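PDB 3ICL: EAL/GGDEF domain protein from Methylococcus capsulatus, which is a GGDEF-domain protein of the nucleotide-cyclase-like fold, with helices packed about a central mixed beta-sheet. Local coordinates for residues R55-R69 and V98-F112. The protein carries 1 engineered substitution. Residues are numbered along the deposited sequence; the frame is centred on the assembly and turned at random.
Sequences RLLRATAERIRTAVR and VAQKILDGLAQPFVF
Arg63 reaches from helix 50-67 into the bend that joins helix 96-106 to strand 110-112, and its guanidinium lies flat on the ring of Phe110. The planes are only 11° apart, and CZ sits 3.7 Å from the ring centroid, a cation-pi stack. With CG anti to its own carbonyl carbon and the chain extended from CG to NE, the arginine spans the gap to the turn. There NH2 gives a fairly straight bond (166°) to Pro109 O at 2.9 Å, and NH1 bonds Gln108 O, also at 2.9 Å; both acceptors lie in the guanidinium plane, though NH1 stands well above the carbonyl plane of Gln108. A weak bond from NH1 to Gly105 O adds a backbone oxygen of helix 96-106. The opposite face of Phe110 takes the CD1 methyl of Leu56, a CH-pi contact 3.7 Å from the centroid, so the ring is a wedge gripped between leucine and arginine, with Ala59 CB beside CE1. Further along the strand, Phe112 sets CZ against Leu56 CA and CB, while its CD1 lies over a face of the Arg55 guanidinium, which is turned 70° from the ring. Toward the other end, Leu106 CD2 fills the notch between Arg63 CB and Thr60 CG2. Where the two helices draw together, Ala67 CB is a small knob set against Ile102 CG1 (3.8 Å) and Lys101 CG. Ile64, Ile102 and Leu106 continue this apolar seam down to Leu36 of strand 32-38, joining two neighbouring helices on one face of the sheet. Arg69 brings CD against Val98 CG2, while its charged end pairs with Asp72. The chemistry thus divides: hydrocarbon packing seats the helices, whereas one arginine, using its face for the ring and its edge for carbonyls, fixes the turn, its charge probably eased by those carbonyl oxygens.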
loop_
_atom_site.group_PDB
_atom_site.type_symbol
_atom_site.label_atom_id
_atom_site.label_comp_id
_atom_site.label_asym_id
_atom_site.label_seq_id
_atom_site.Cartn_x
_atom_site.Cartn_y
_atom_site.Cartn_z
ATOM N N ARG A 55 16.520 3.860 3.651
ATOM C CA ARG A 55 16.139 3.740 5.054
ATOM C C ARG A 55 14.673 4.127 5.226
ATOM O O ARG A 55 13.930 3.466 5.952
ATOM C CB ARG A 55 17.016 4.638 5.931
ATOM C CG ARG A 55 18.472 4.209 6.003
ATOM C CD ARG A 55 19.226 5.053 7.010
ATOM N NE ARG A 55 18.681 4.894 8.355
ATOM C CZ ARG A 55 19.044 5.625 9.403
ATOM N NH1 ARG A 55 19.959 6.575 9.265
ATOM N NH2 ARG A 55 18.491 5.408 10.588
ATOM N N LEU A 56 14.265 5.199 4.554
ATOM C CA LEU A 56 12.884 5.667 4.628
ATOM C C LEU A 56 11.920 4.609 4.092
ATOM O O LEU A 56 10.890 4.329 4.705
ATOM C CB LEU A 56 12.727 6.970 3.833
ATOM C CG LEU A 56 11.326 7.582 3.705
ATOM C CD1 LEU A 56 10.683 7.765 5.077
ATOM C CD2 LEU A 56 11.436 8.912 2.985
ATOM N N LEU A 57 12.261 4.023 2.949
ATOM C CA LEU A 57 11.425 2.996 2.335
ATOM C C LEU A 57 11.242 1.794 3.252
ATOM O O LEU A 57 10.157 1.213 3.315
ATOM C CB LEU A 57 12.034 2.534 1.011
ATOM C CG LEU A 57 11.985 3.528 -0.158
ATOM C CD1 LEU A 57 12.732 2.941 -1.354
ATOM C CD2 LEU A 57 10.533 3.833 -0.522
ATOM N N ARG A 58 12.303 1.419 3.957
ATOM C CA ARG A 58 12.244 0.280 4.867
ATOM C C ARG A 58 11.410 0.604 6.110
ATOM O O ARG A 58 10.695 -0.251 6.629
ATOM C CB ARG A 58 13.656 -0.132 5.291
ATOM C CG ARG A 58 13.722 -1.499 5.956
ATOM C CD ARG A 58 15.141 -1.841 6.391
ATOM N NE ARG A 58 15.252 -3.226 6.842
ATOM C CZ ARG A 58 15.263 -4.282 6.034
ATOM N NH1 ARG A 58 15.175 -4.121 4.721
ATOM N NH2 ARG A 58 15.363 -5.504 6.539
ATOM N N ALA A 59 11.510 1.840 6.589
ATOM C CA ALA A 59 10.752 2.256 7.765
ATOM C C ALA A 59 9.275 2.397 7.399
ATOM O O ALA A 59 8.398 2.191 8.233
ATOM C CB ALA A 59 11.293 3.582 8.301
ATOM N N THR A 60 9.006 2.757 6.149
ATOM C CA THR A 60 7.630 2.917 5.677
ATOM C C THR A 60 6.981 1.541 5.531
ATOM O O THR A 60 5.829 1.338 5.909
ATOM C CB THR A 60 7.597 3.653 4.318
ATOM O OG1 THR A 60 8.137 4.971 4.477
ATOM C CG2 THR A 60 6.169 3.758 3.798
ATOM N N ALA A 61 7.742 0.597 4.991
ATOM C CA ALA A 61 7.271 -0.765 4.793
ATOM C C ALA A 61 6.904 -1.425 6.115
ATOM O O ALA A 61 5.931 -2.176 6.197
ATOM C CB ALA A 61 8.346 -1.581 4.093
ATOM N N GLU A 62 7.691 -1.155 7.152
ATOM C CA GLU A 62 7.431 -1.740 8.459
ATOM C C GLU A 62 6.213 -1.115 9.121
ATOM O O GLU A 62 5.419 -1.818 9.745
ATOM C CB GLU A 62 8.666 -1.594 9.355
ATOM C CG GLU A 62 9.896 -2.258 8.758
ATOM C CD GLU A 62 11.173 -1.935 9.512
ATOM O OE1 GLU A 62 11.272 -0.823 10.072
ATOM O OE2 GLU A 62 12.087 -2.788 9.524
ATOM N N ARG A 63 6.056 0.199 8.987
ATOM C CA ARG A 63 4.903 0.862 9.583
ATOM C C ARG A 63 3.630 0.398 8.892
ATOM O O ARG A 63 2.573 0.321 9.511
ATOM C CB ARG A 63 5.024 2.384 9.478
ATOM C CG ARG A 63 6.110 2.968 10.366
ATOM C CD ARG A 63 6.006 4.475 10.464
ATOM N NE ARG A 63 7.143 5.036 11.182
ATOM C CZ ARG A 63 7.341 6.337 11.366
ATOM N NH1 ARG A 63 6.471 7.215 10.891
ATOM N NH2 ARG A 63 8.421 6.761 12.004
ATOM N N ILE A 64 3.729 0.090 7.603
ATOM C CA ILE A 64 2.566 -0.387 6.875
ATOM C C ILE A 64 2.165 -1.745 7.440
ATOM O O ILE A 64 0.988 -2.006 7.683
ATOM C CB ILE A 64 2.858 -0.516 5.371
ATOM C CG1 ILE A 64 3.053 0.876 4.765
ATOM C CG2 ILE A 64 1.714 -1.245 4.684
ATOM C CD1 ILE A 64 3.414 0.877 3.282
ATOM N N ARG A 65 3.152 -2.606 7.668
ATOM C CA ARG A 65 2.866 -3.929 8.213
ATOM C C ARG A 65 2.224 -3.856 9.602
ATOM O O ARG A 65 1.404 -4.701 9.957
ATOM C CB ARG A 65 4.146 -4.770 8.265
ATOM C CG ARG A 65 4.753 -5.039 6.898
ATOM C CD ARG A 65 5.821 -6.127 6.932
ATOM N NE ARG A 65 6.992 -5.738 7.712
ATOM C CZ ARG A 65 8.141 -6.406 7.716
ATOM N NH1 ARG A 65 8.281 -7.500 6.977
ATOM N NH2 ARG A 65 9.153 -5.982 8.463
ATOM N N THR A 66 2.582 -2.845 10.389
ATOM C CA THR A 66 2.007 -2.718 11.731
ATOM C C THR A 66 0.555 -2.277 11.647
ATOM O O THR A 66 -0.214 -2.465 12.593
ATOM C CB THR A 66 2.738 -1.666 12.599
ATOM O OG1 THR A 66 2.438 -0.352 12.109
ATOM C CG2 THR A 66 4.231 -1.885 12.568
ATOM N N ALA A 67 0.180 -1.694 10.512
ATOM C CA ALA A 67 -1.180 -1.195 10.334
ATOM C C ALA A 67 -2.128 -2.155 9.636
ATOM O O ALA A 67 -3.330 -1.918 9.606
ATOM C CB ALA A 67 -1.148 0.146 9.597
ATOM N N VAL A 68 -1.603 -3.234 9.064
ATOM C CA VAL A 68 -2.463 -4.217 8.407
ATOM C C VAL A 68 -2.713 -5.359 9.390
ATOM O O VAL A 68 -2.376 -5.236 10.564
ATOM C CB VAL A 68 -1.825 -4.761 7.096
ATOM C CG1 VAL A 68 -1.685 -3.624 6.091
ATOM C CG2 VAL A 68 -0.459 -5.387 7.372
ATOM N N ARG A 69 -3.319 -6.454 8.933
ATOM C CA ARG A 69 -3.580 -7.579 9.830
ATOM C C ARG A 69 -2.605 -8.726 9.588
ATOM O O ARG A 69 -2.073 -8.883 8.490
ATOM C CB ARG A 69 -5.013 -8.111 9.664
ATOM C CG ARG A 69 -6.137 -7.119 9.993
ATOM C CD ARG A 69 -6.422 -6.205 8.812
ATOM N NE ARG A 69 -6.542 -6.976 7.579
ATOM C CZ ARG A 69 -7.555 -7.789 7.298
ATOM N NH1 ARG A 69 -8.552 -7.933 8.160
ATOM N NH2 ARG A 69 -7.555 -8.478 6.165
ATOM N N VAL A 98 -8.315 -0.003 7.248
ATOM C CA VAL A 98 -6.902 -0.364 7.167
ATOM C C VAL A 98 -6.155 0.812 6.542
ATOM O O VAL A 98 -5.083 1.182 6.998
ATOM C CB VAL A 98 -6.686 -1.650 6.326
ATOM C CG1 VAL A 98 -5.202 -1.912 6.147
ATOM C CG2 VAL A 98 -7.328 -2.835 7.018
ATOM N N ALA A 99 -6.738 1.413 5.509
ATOM C CA ALA A 99 -6.135 2.561 4.859
ATOM C C ALA A 99 -5.981 3.714 5.866
ATOM O O ALA A 99 -4.997 4.457 5.833
ATOM C CB ALA A 99 -7.008 3.006 3.686
ATOM N N GLN A 100 -6.962 3.870 6.753
ATOM C CA GLN A 100 -6.906 4.931 7.751
ATOM C C GLN A 100 -5.806 4.674 8.782
ATOM O O GLN A 100 -5.132 5.604 9.229
ATOM C CB GLN A 100 -8.266 5.072 8.440
ATOM C CG GLN A 100 -9.284 5.788 7.562
ATOM C CD GLN A 100 -10.704 5.650 8.063
ATOM O OE1 GLN A 100 -10.942 5.308 9.223
ATOM N NE2 GLN A 100 -11.661 5.930 7.192
ATOM N N LYS A 101 -5.614 3.410 9.140
ATOM C CA LYS A 101 -4.588 3.046 10.114
ATOM C C LYS A 101 -3.195 3.238 9.503
ATOM O O LYS A 101 -2.238 3.593 10.202
ATOM C CB LYS A 101 -4.783 1.595 10.565
ATOM C CG LYS A 101 -3.891 1.174 11.719
ATOM C CD LYS A 101 -4.296 -0.187 12.267
ATOM C CE LYS A 101 -3.510 -0.532 13.523
ATOM N NZ LYS A 101 -3.966 -1.814 14.126
ATOM N N ILE A 102 -3.057 2.991 8.262
ATOM C CA ILE A 102 -1.788 3.208 7.576
ATOM C C ILE A 102 -1.511 4.702 7.550
ATOM O O ILE A 102 -0.406 5.144 7.870
ATOM C CB ILE A 102 -1.809 2.689 6.115
ATOM C CG1 ILE A 102 -1.948 1.161 6.074
ATOM C CG2 ILE A 102 -0.488 3.039 5.427
ATOM C CD1 ILE A 102 -2.233 0.580 4.734
ATOM N N LEU A 103 -2.473 5.482 7.117
ATOM C CA LEU A 103 -2.271 6.923 7.059
ATOM C C LEU A 103 -1.908 7.474 8.445
ATOM O O LEU A 103 -1.103 8.398 8.559
ATOM C CB LEU A 103 -3.524 7.616 6.488
ATOM C CG LEU A 103 -3.822 7.357 4.996
ATOM C CD1 LEU A 103 -5.188 7.912 4.619
ATOM C CD2 LEU A 103 -2.762 7.996 4.135
ATOM N N ASP A 104 -2.490 6.906 9.500
ATOM C CA ASP A 104 -2.177 7.368 10.851
ATOM C C ASP A 104 -0.731 7.047 11.204
ATOM O O ASP A 104 -0.041 7.860 11.815
ATOM C CB ASP A 104 -3.107 6.728 11.890
ATOM C CG ASP A 104 -4.531 7.237 11.782
ATOM O OD1 ASP A 104 -4.737 8.273 11.113
ATOM O OD2 ASP A 104 -5.438 6.610 12.368
ATOM N N GLY A 105 -0.271 5.865 10.812
ATOM C CA GLY A 105 1.099 5.486 11.109
ATOM C C GLY A 105 2.114 6.248 10.274
ATOM O O GLY A 105 3.161 6.648 10.784
ATOM N N LEU A 106 1.805 6.464 8.996
ATOM C CA LEU A 106 2.717 7.171 8.102
ATOM C C LEU A 106 2.705 8.692 8.239
ATOM O O LEU A 106 3.539 9.374 7.643
ATOM C CB LEU A 106 2.438 6.791 6.643
ATOM C CG LEU A 106 2.539 5.297 6.308
ATOM C CD1 LEU A 106 2.370 5.088 4.802
ATOM C CD2 LEU A 106 3.878 4.753 6.774
ATOM N N ALA A 107 1.757 9.224 9.005
ATOM C CA ALA A 107 1.685 10.666 9.221
ATOM C C ALA A 107 2.691 11.044 10.307
ATOM O O ALA A 107 3.005 12.218 10.493
ATOM C CB ALA A 107 0.285 11.069 9.650
ATOM N N GLN A 108 3.181 10.044 11.032
ATOM C CA GLN A 108 4.166 10.286 12.083
ATOM C C GLN A 108 5.502 10.581 11.416
ATOM O O GLN A 108 5.818 10.019 10.369
ATOM C CB GLN A 108 4.301 9.060 12.987
ATOM C CG GLN A 108 3.037 8.705 13.748
ATOM C CD GLN A 108 3.136 7.350 14.417
ATOM O OE1 GLN A 108 3.365 6.337 13.753
ATOM N NE2 GLN A 108 2.966 7.321 15.736
ATOM N N PRO A 109 6.308 11.473 12.009
ATOM C CA PRO A 109 7.606 11.787 11.398
ATOM C C PRO A 109 8.585 10.616 11.356
ATOM O O PRO A 109 8.482 9.672 12.135
ATOM C CB PRO A 109 8.130 12.935 12.264
ATOM C CG PRO A 109 6.862 13.593 12.756
ATOM C CD PRO A 109 6.009 12.402 13.115
ATOM N N PHE A 110 9.517 10.683 10.410
ATOM C CA PHE A 110 10.569 9.685 10.255
ATOM C C PHE A 110 11.824 10.477 10.591
ATOM O O PHE A 110 12.237 11.346 9.825
ATOM C CB PHE A 110 10.640 9.193 8.810
ATOM C CG PHE A 110 9.508 8.285 8.419
ATOM C CD1 PHE A 110 9.577 6.917 8.670
ATOM C CD2 PHE A 110 8.375 8.797 7.796
ATOM C CE1 PHE A 110 8.531 6.069 8.303
ATOM C CE2 PHE A 110 7.322 7.955 7.424
ATOM C CZ PHE A 110 7.403 6.591 7.678
ATOM N N VAL A 111 12.430 10.197 11.736
ATOM C CA VAL A 111 13.612 10.954 12.120
ATOM C C VAL A 111 14.924 10.262 11.775
ATOM O O VAL A 111 15.218 9.180 12.270
ATOM C CB VAL A 111 13.596 11.280 13.633
ATOM C CG1 VAL A 111 14.737 12.229 13.970
ATOM C CG2 VAL A 111 12.258 11.904 14.016
ATOM N N PHE A 112 15.697 10.902 10.907
ATOM C CA PHE A 112 16.994 10.389 10.490
ATOM C C PHE A 112 18.013 11.399 10.999
ATOM O O PHE A 112 18.147 12.494 10.448
ATOM C CB PHE A 112 17.041 10.272 8.965
ATOM C CG PHE A 112 16.035 9.297 8.408
ATOM C CD1 PHE A 112 16.118 7.941 8.717
ATOM C CD2 PHE A 112 14.995 9.735 7.598
ATOM C CE1 PHE A 112 15.177 7.036 8.229
ATOM C CE2 PHE A 112 14.050 8.837 7.105
ATOM C CZ PHE A 112 14.143 7.484 7.423
#